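Local structure of ribokinase, putative (Burkholderia thailandensis, 3B1P) at residues 10-15 with 287-292. The protein probably phosphorylates nucleosides as a kinase of the pfkB (ribokinase) family, and binds inosine. Sequence-based numbering, arbitrary orientation.
With NOS (inosine), chain B.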
ATOM      1  N   ALA A  10      -6.260  17.902   1.237  1.00 14.74           N
ATOM      2  CA  ALA A  10      -6.187  16.807   0.283  1.00 15.93           C
ATOM      3  C   ALA A  10      -7.403  15.907   0.318  1.00 15.65           C
ATOM      4  O   ALA A  10      -8.177  15.862   1.321  1.00 15.83           O
ATOM      5  CB  ALA A  10      -4.893  16.000   0.525  1.00 15.21           C
ATOM      6  N   TYR A  11      -7.628  15.179  -0.781  1.00 15.60           N
ATOM      7  CA  TYR A  11      -8.646  14.176  -0.786  1.00 16.22           C
ATOM      8  C   TYR A  11      -8.005  12.803  -0.605  1.00 17.14           C
ATOM      9  O   TYR A  11      -7.035  12.467  -1.324  1.00 17.96           O
ATOM     10  CB  TYR A  11      -9.453  14.191  -2.116  1.00 16.50           C
ATOM     11  CG  TYR A  11     -10.227  15.467  -2.339  1.00 16.39           C
ATOM     12  CD1 TYR A  11     -11.303  15.810  -1.510  1.00 20.51           C
ATOM     13  CD2 TYR A  11      -9.888  16.325  -3.389  1.00 21.23           C
ATOM     14  CE1 TYR A  11     -12.045  16.990  -1.716  1.00 22.96           C
ATOM     15  CE2 TYR A  11     -10.597  17.517  -3.618  1.00 20.09           C
ATOM     16  CZ  TYR A  11     -11.686  17.845  -2.772  1.00 24.23           C
ATOM     17  OH  TYR A  11     -12.380  19.028  -3.017  1.00 21.42           O
ATOM     18  N   ASP A  12      -8.549  12.004   0.307  1.00 16.19           N
ATOM     19  CA  ASP A  12      -7.925  10.727   0.686  1.00 17.01           C
ATOM     20  C   ASP A  12      -8.712   9.553   0.170  1.00 17.54           C
ATOM     21  O   ASP A  12      -9.958   9.565   0.243  1.00 18.12           O
ATOM     22  CB  ASP A  12      -7.834  10.546   2.246  1.00 16.18           C
ATOM     23  CG  ASP A  12      -6.835  11.446   2.878  1.00 15.12           C
ATOM     24  OD1 ASP A  12      -5.996  12.066   2.223  1.00 16.58           O
ATOM     25  OD2 ASP A  12      -6.865  11.549   4.124  1.00 18.28           O
ATOM     26  N   ASN A  13      -7.999   8.527  -0.320  1.00 17.31           N
ATOM     27  CA  ASN A  13      -8.598   7.246  -0.641  0.50 17.59           C
ATOM     28  C   ASN A  13      -7.905   6.191   0.222  1.00 18.45           C
ATOM     29  O   ASN A  13      -6.735   5.908  -0.021  1.00 18.27           O
ATOM     30  CB  ASN A  13      -8.379   6.975  -2.138  0.50 18.17           C
ATOM     31  CG  ASN A  13      -8.939   8.086  -3.003  0.50 18.44           C
ATOM     32  OD1 ASN A  13      -8.238   9.039  -3.354  0.50 24.74           O
ATOM     33  ND2 ASN A  13     -10.223   8.003  -3.284  0.50 19.15           N
ATOM     34  N   ILE A  14      -8.615   5.649   1.206  1.00 16.82           N
ATOM     35  CA  ILE A  14      -7.993   4.834   2.270  1.00 16.96           C
ATOM     36  C   ILE A  14      -8.387   3.382   2.141  1.00 17.81           C
ATOM     37  O   ILE A  14      -9.588   3.047   2.086  1.00 18.90           O
ATOM     38  CB  ILE A  14      -8.393   5.414   3.679  1.00 16.68           C
ATOM     39  CG1 ILE A  14      -7.833   6.829   3.782  1.00 18.01           C
ATOM     40  CG2 ILE A  14      -7.872   4.473   4.772  1.00 15.51           C
ATOM     41  CD1 ILE A  14      -8.516   7.718   4.913  1.00 21.34           C
ATOM     42  N   MET A  15      -7.368   2.504   2.112  1.00 16.15           N
ATOM     43  CA  MET A  15      -7.578   1.067   2.059  1.00 16.00           C
ATOM     44  C   MET A  15      -7.035   0.506   3.359  1.00 16.31           C
ATOM     45  O   MET A  15      -5.828   0.524   3.604  1.00 15.89           O
ATOM     46  CB  MET A  15      -6.849   0.460   0.823  1.00 15.21           C
ATOM     47  CG  MET A  15      -7.381   1.059  -0.510  1.00 22.30           C
ATOM     48  SD  MET A  15      -6.151   1.271  -1.848  1.00 31.62           S
ATOM     49  CE  MET A  15      -5.115   2.665  -1.324  1.00 31.44           C
ATOM     50  N   GLN A 287     -14.291   5.556  10.048  1.00 24.69           N
ATOM     51  CA  GLN A 287     -13.482   5.379   8.838  1.00 26.45           C
ATOM     52  C   GLN A 287     -13.202   6.775   8.292  1.00 26.24           C
ATOM     53  O   GLN A 287     -14.118   7.588   8.235  1.00 28.03           O
ATOM     54  CB  GLN A 287     -14.264   4.487   7.825  1.00 28.10           C
ATOM     55  CG  GLN A 287     -13.524   4.111   6.497  1.00 31.77           C
ATOM     56  CD  GLN A 287     -12.147   3.408   6.613  1.00 34.00           C
ATOM     57  OE1 GLN A 287     -11.984   2.334   7.243  1.00 36.32           O
ATOM     58  NE2 GLN A 287     -11.155   3.995   5.927  1.00 34.26           N
ATOM     59  N   GLY A 288     -11.959   7.063   7.896  1.00 24.17           N
ATOM     60  CA  GLY A 288     -11.624   8.397   7.374  1.00 23.67           C
ATOM     61  C   GLY A 288     -11.093   9.325   8.475  1.00 22.34           C
ATOM     62  O   GLY A 288     -11.349   9.076   9.674  1.00 24.22           O
ATOM     63  N   PRO A 289     -10.314  10.346   8.107  1.00 20.45           N
ATOM     64  CA  PRO A 289      -9.748  11.167   9.180  1.00 18.69           C
ATOM     65  C   PRO A 289     -10.698  12.177   9.837  1.00 18.39           C
ATOM     66  O   PRO A 289     -10.365  12.693  10.919  1.00 16.97           O
ATOM     67  CB  PRO A 289      -8.595  11.907   8.501  1.00 19.27           C
ATOM     68  CG  PRO A 289      -8.960  11.916   7.040  1.00 20.40           C
ATOM     69  CD  PRO A 289      -9.731  10.659   6.781  1.00 19.62           C
ATOM     70  N   GLN A 290     -11.818  12.514   9.184  1.00 18.21           N
ATOM     71  CA  GLN A 290     -12.662  13.588   9.718  1.00 19.06           C
ATOM     72  C   GLN A 290     -14.127  13.160   9.872  1.00 20.62           C
ATOM     73  O   GLN A 290     -14.985  14.019   9.992  1.00 22.91           O
ATOM     74  CB  GLN A 290     -12.618  14.839   8.852  1.00 19.27           C
ATOM     75  CG  GLN A 290     -11.230  15.495   8.696  1.00 17.11           C
ATOM     76  CD  GLN A 290     -11.227  16.649   7.722  1.00 16.59           C
ATOM     77  OE1 GLN A 290     -12.264  17.323   7.517  1.00 19.06           O
ATOM     78  NE2 GLN A 290     -10.094  16.884   7.089  1.00 14.30           N
ATOM     79  N   THR A 291     -14.405  11.874   9.875  1.00 21.26           N
ATOM     80  CA  THR A 291     -15.771  11.349   9.984  0.50 22.81           C
ATOM     81  C   THR A 291     -16.342  11.428  11.418  1.00 22.94           C
ATOM     82  O   THR A 291     -17.549  11.638  11.621  1.00 23.63           O
ATOM     83  CB  THR A 291     -15.784   9.906   9.497  0.50 22.97           C
ATOM     84  OG1 THR A 291     -15.281   9.866   8.149  0.50 25.04           O
ATOM     85  CG2 THR A 291     -17.160   9.320   9.523  0.50 23.93           C
ATOM     86  N   TYR A 292     -15.477  11.233  12.404  1.00 22.05           N
ATOM     87  CA  TYR A 292     -15.937  11.334  13.817  1.00 20.97           C
ATOM     88  C   TYR A 292     -16.444  12.777  14.054  1.00 21.50           C
ATOM     89  O   TYR A 292     -15.869  13.752  13.531  1.00 21.40           O
ATOM     90  CB  TYR A 292     -14.784  10.936  14.784  1.00 21.04           C
ATOM     91  CG  TYR A 292     -13.672  11.980  14.922  1.00 18.81           C
ATOM     92  CD1 TYR A 292     -12.924  12.393  13.820  1.00 15.34           C
ATOM     93  CD2 TYR A 292     -13.376  12.534  16.160  1.00 16.41           C
ATOM     94  CE1 TYR A 292     -11.872  13.396  13.972  1.00 15.13           C
ATOM     95  CE2 TYR A 292     -12.387  13.516  16.325  1.00 18.37           C
ATOM     96  CZ  TYR A 292     -11.630  13.915  15.222  1.00 16.27           C
ATOM     97  OH  TYR A 292     -10.668  14.832  15.434  1.00 15.66           O
TER
HETATM   98  N9  NOS B 401      -0.736  12.972   3.645  1.00 13.62           N
HETATM   99  C4  NOS B 401       0.181  13.873   3.283  1.00 10.54           C
HETATM  100  N3  NOS B 401       0.326  15.236   3.357  1.00 12.20           N
HETATM  101  C2  NOS B 401       1.419  15.873   2.915  1.00 14.68           C
HETATM  102  N1  NOS B 401       2.443  15.154   2.349  1.00 15.72           N
HETATM  103  C6  NOS B 401       2.395  13.805   2.205  1.00 16.27           C
HETATM  104  O6  NOS B 401       3.476  13.152   1.705  1.00 15.48           O
HETATM  105  C5  NOS B 401       1.276  13.035   2.745  1.00 12.20           C
HETATM  106  N7  NOS B 401       0.906  11.742   2.791  1.00 12.90           N
HETATM  107  C8  NOS B 401      -0.349  11.688   3.354  1.00 14.92           C
HETATM  108  C5' NOS B 401      -2.922  11.787   7.558  1.00 15.49           C
HETATM  109  O5' NOS B 401      -2.089  12.434   8.551  1.00 19.08           O
HETATM  110  C4' NOS B 401      -2.988  12.703   6.325  1.00 15.03           C
HETATM  111  O4' NOS B 401      -1.707  12.785   5.709  1.00 13.40           O
HETATM  112  C1' NOS B 401      -1.971  13.311   4.360  1.00 13.76           C
HETATM  113  C2' NOS B 401      -3.195  12.558   3.937  1.00 15.97           C
HETATM  114  O2' NOS B 401      -3.945  13.478   3.136  1.00 18.53           O
HETATM  115  C3' NOS B 401      -3.912  12.186   5.229  1.00 14.28           C
HETATM  116  O3' NOS B 401      -5.216  12.844   5.319  1.00 15.87           O
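Ile14 extends its CD1 methyl from strand 10-16 toward the loop 287-292 and sets it against the CD corner of the Pro289 ring, 3.7 Å from CD. The two side chains meet at an angle. The same methyl lies 4.0 Å from Gly288 CA. The other branch of Ile14 faces Gln287. Its CG2, turned anti to the backbone N, meets Gln287 NE2 at 3.5 Å in a van der Waals contact, not a hydrogen bond. Gln287 reaches this position because its chain bends at chi2 (56°). The two side chains run alongside each other, pointing opposite ways. Asp247 and Thr249 also touch Ile14, and Asp247 OD2 accepts a hydrogen bond from Gly288 N.

Two residues earlier on the strand, Asp12 points to the same loop. Its OD2 comes to 3.6 Å from Pro289 CG, a van der Waals contact with no hydrogen bond. The carboxylate is used for inosine. OD1 accepts a hydrogen bond from O2' at 2.7 Å. OD2 accepts one from O3', modelled at 2.4 Å, a length too short to be taken literally. This pairing of the carboxylate with the ribose diol is consistent with nucleoside kinases of the ribokinase fold. Strand 10-16 belongs to the small four-stranded sheet that forms the lid, and the loop between helices 269-284 and 296-307 belongs to the large alpha/beta domain. The contact therefore joins lid and body beside the sugar. Ser36 of the second subunit also bonds the inosine, as does Asp253 of this chain.

In one of the two conformers of Thr291, OG1 donates to Gln287 O at 2.6 Å, in the carbonyl plane. Pro289 also touches Asn52 of helix 49-59, whose ND2 hydrogen-bonds the inosine.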